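Local coordinates for protein adenylation domain (Streptomyces sp., PDB 5N9X) that is an adenylation domain of the AMP-binding enzyme family, ANL clan, modelled with adenosine-5'-triphosphate and threonine, at residues A[93-98]-A[161-166]. Residues are numbered along the deposited sequence; the frame is centred on the assembly and turned at random.
Sequences AAYVPL and VAYIIY
Y95 and Y163 pair their backbones in a single parallel bridge, and their side chains run side by side in the same direction. Y95 supplies both hydrogen bonds: its N donates to A162 O at 3.2 Å (154° at the hydrogen), and its O accepts from I164 N at 3.2 Å. From CB the Y95 side chain turns off the strand, with CG between the backbone N and the carbonyl carbon (chi1 74°), which swings the ring across toward strand 161-166. CD1 then meets A162 O at 3.4 Å. One atom on, CE1 touches Y163 CB at 3.7 Å, and CZ is scarcely farther from it; this methylene lies over one ring face, offset toward the rim, as a CH-pi contact. OH, at the tip, reaches obliquely toward the Y163 ring. On the other side, mainly aliphatic, A94 CB packs on V161 CG1 at 3.8 Å and V96 CG2 on I164 CB, with V96 CG1 near the Y166 ring. P97 CG meets I165 CG1 on the side of Y95 and Y163. The Y95 side chain also touches M85, I88 and L89 of helix 79-90. The two hydrogen bonds and the CH-pi contact join strand 94-97, bonded to strand 70-74 along its other edge, to strand 161-167, where A162 and Y163 form a classic beta bulge opposite V179 of antiparallel strand 175-180.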
loop_
_atom_site.group_PDB
_atom_site.type_symbol
_atom_site.label_atom_id
_atom_site.label_comp_id
_atom_site.label_asym_id
_atom_site.label_seq_id
_atom_site.Cartn_x
_atom_site.Cartn_y
_atom_site.Cartn_z
ATOM N N ALA A 93 -7.681 -20.398 -6.680
ATOM C CA ALA A 93 -6.336 -20.018 -7.088
ATOM C C ALA A 93 -5.951 -18.681 -6.497
ATOM O O ALA A 93 -6.802 -17.945 -5.998
ATOM C CB ALA A 93 -6.233 -19.954 -8.614
ATOM N N ALA A 94 -4.670 -18.354 -6.565
ATOM C CA ALA A 94 -4.220 -17.034 -6.148
ATOM C C ALA A 94 -4.014 -16.179 -7.379
ATOM O O ALA A 94 -3.571 -16.685 -8.422
ATOM C CB ALA A 94 -2.939 -17.122 -5.338
ATOM N N TYR A 95 -4.338 -14.891 -7.285
ATOM C CA TYR A 95 -3.985 -13.987 -8.379
ATOM C C TYR A 95 -2.686 -13.237 -8.088
ATOM O O TYR A 95 -2.383 -12.890 -6.952
ATOM C CB TYR A 95 -5.131 -13.019 -8.699
ATOM C CG TYR A 95 -5.364 -11.894 -7.705
ATOM C CD1 TYR A 95 -6.126 -12.101 -6.568
ATOM C CD2 TYR A 95 -4.864 -10.631 -7.935
ATOM C CE1 TYR A 95 -6.351 -11.095 -5.683
ATOM C CE2 TYR A 95 -5.072 -9.629 -7.070
ATOM C CZ TYR A 95 -5.822 -9.853 -5.937
ATOM O OH TYR A 95 -6.053 -8.827 -5.054
ATOM N N VAL A 96 -1.905 -13.061 -9.146
ATOM C CA VAL A 96 -0.610 -12.423 -9.101
ATOM C C VAL A 96 -0.669 -11.204 -9.999
ATOM O O VAL A 96 -0.440 -11.298 -11.205
ATOM C CB VAL A 96 0.501 -13.383 -9.558
ATOM C CG1 VAL A 96 1.879 -12.705 -9.477
ATOM C CG2 VAL A 96 0.474 -14.641 -8.704
ATOM N N PRO A 97 -0.997 -10.044 -9.414
ATOM C CA PRO A 97 -1.291 -8.874 -10.246
ATOM C C PRO A 97 -0.047 -8.276 -10.869
ATOM O O PRO A 97 0.990 -8.227 -10.236
ATOM C CB PRO A 97 -1.921 -7.879 -9.260
ATOM C CG PRO A 97 -1.379 -8.260 -7.933
ATOM C CD PRO A 97 -1.108 -9.758 -7.970
ATOM N N LEU A 98 -0.164 -7.838 -12.111
ATOM C CA LEU A 98 0.922 -7.197 -12.821
ATOM C C LEU A 98 0.400 -5.838 -13.216
ATOM O O LEU A 98 -0.571 -5.742 -13.974
ATOM C CB LEU A 98 1.334 -8.006 -14.054
ATOM C CG LEU A 98 1.701 -9.471 -13.843
ATOM C CD1 LEU A 98 2.055 -10.171 -15.146
ATOM C CD2 LEU A 98 2.853 -9.540 -12.880
ATOM N N VAL A 161 -3.745 -19.438 -0.474
ATOM C CA VAL A 161 -3.237 -18.127 -0.847
ATOM C C VAL A 161 -4.247 -17.395 -1.717
ATOM O O VAL A 161 -4.737 -17.934 -2.709
ATOM C CB VAL A 161 -1.880 -18.237 -1.590
ATOM C CG1 VAL A 161 -1.330 -16.882 -1.951
ATOM C CG2 VAL A 161 -0.870 -18.981 -0.731
ATOM N N ALA A 162 -4.549 -16.159 -1.334
ATOM C CA ALA A 162 -5.480 -15.348 -2.083
ATOM C C ALA A 162 -4.723 -14.520 -3.116
ATOM O O ALA A 162 -5.154 -14.354 -4.253
ATOM C CB ALA A 162 -6.286 -14.443 -1.139
ATOM N N TYR A 163 -3.583 -13.983 -2.713
ATOM C CA TYR A 163 -2.810 -13.167 -3.626
ATOM C C TYR A 163 -1.332 -13.164 -3.327
ATOM O O TYR A 163 -0.892 -13.513 -2.237
ATOM C CB TYR A 163 -3.334 -11.732 -3.647
ATOM C CG TYR A 163 -3.229 -10.937 -2.365
ATOM C CD1 TYR A 163 -2.059 -10.248 -2.027
ATOM C CD2 TYR A 163 -4.316 -10.828 -1.522
ATOM C CE1 TYR A 163 -1.989 -9.492 -0.881
ATOM C CE2 TYR A 163 -4.257 -10.083 -0.376
ATOM C CZ TYR A 163 -3.100 -9.416 -0.051
ATOM O OH TYR A 163 -3.072 -8.673 1.113
ATOM N N ILE A 164 -0.580 -12.797 -4.354
ATOM C CA ILE A 164 0.838 -12.669 -4.258
ATOM C C ILE A 164 1.233 -11.353 -4.877
ATOM O O ILE A 164 1.166 -11.139 -6.093
ATOM C CB ILE A 164 1.549 -13.839 -4.920
ATOM C CG1 ILE A 164 1.331 -15.062 -4.058
ATOM C CG2 ILE A 164 3.036 -13.548 -5.065
ATOM C CD1 ILE A 164 1.312 -16.299 -4.798
ATOM N N ILE A 165 1.595 -10.454 -3.980
ATOM C CA ILE A 165 1.947 -9.104 -4.328
ATOM C C ILE A 165 3.446 -8.952 -4.133
ATOM O O ILE A 165 4.019 -9.486 -3.182
ATOM C CB ILE A 165 1.132 -8.116 -3.486
ATOM C CG1 ILE A 165 -0.153 -7.786 -4.256
ATOM C CG2 ILE A 165 1.936 -6.875 -3.166
ATOM C CD1 ILE A 165 -1.044 -6.742 -3.609
ATOM N N TYR A 166 4.085 -8.285 -5.080
ATOM C CA TYR A 166 5.532 -8.131 -5.056
ATOM C C TYR A 166 5.939 -6.804 -4.460
ATOM O O TYR A 166 5.441 -5.752 -4.853
ATOM C CB TYR A 166 6.105 -8.303 -6.466
ATOM C CG TYR A 166 6.364 -9.750 -6.796
ATOM C CD1 TYR A 166 5.319 -10.633 -7.022
ATOM C CD2 TYR A 166 7.660 -10.239 -6.845
ATOM C CE1 TYR A 166 5.567 -11.956 -7.312
ATOM C CE2 TYR A 166 7.915 -11.544 -7.129
ATOM C CZ TYR A 166 6.865 -12.400 -7.360
ATOM O OH TYR A 166 7.111 -13.713 -7.639
#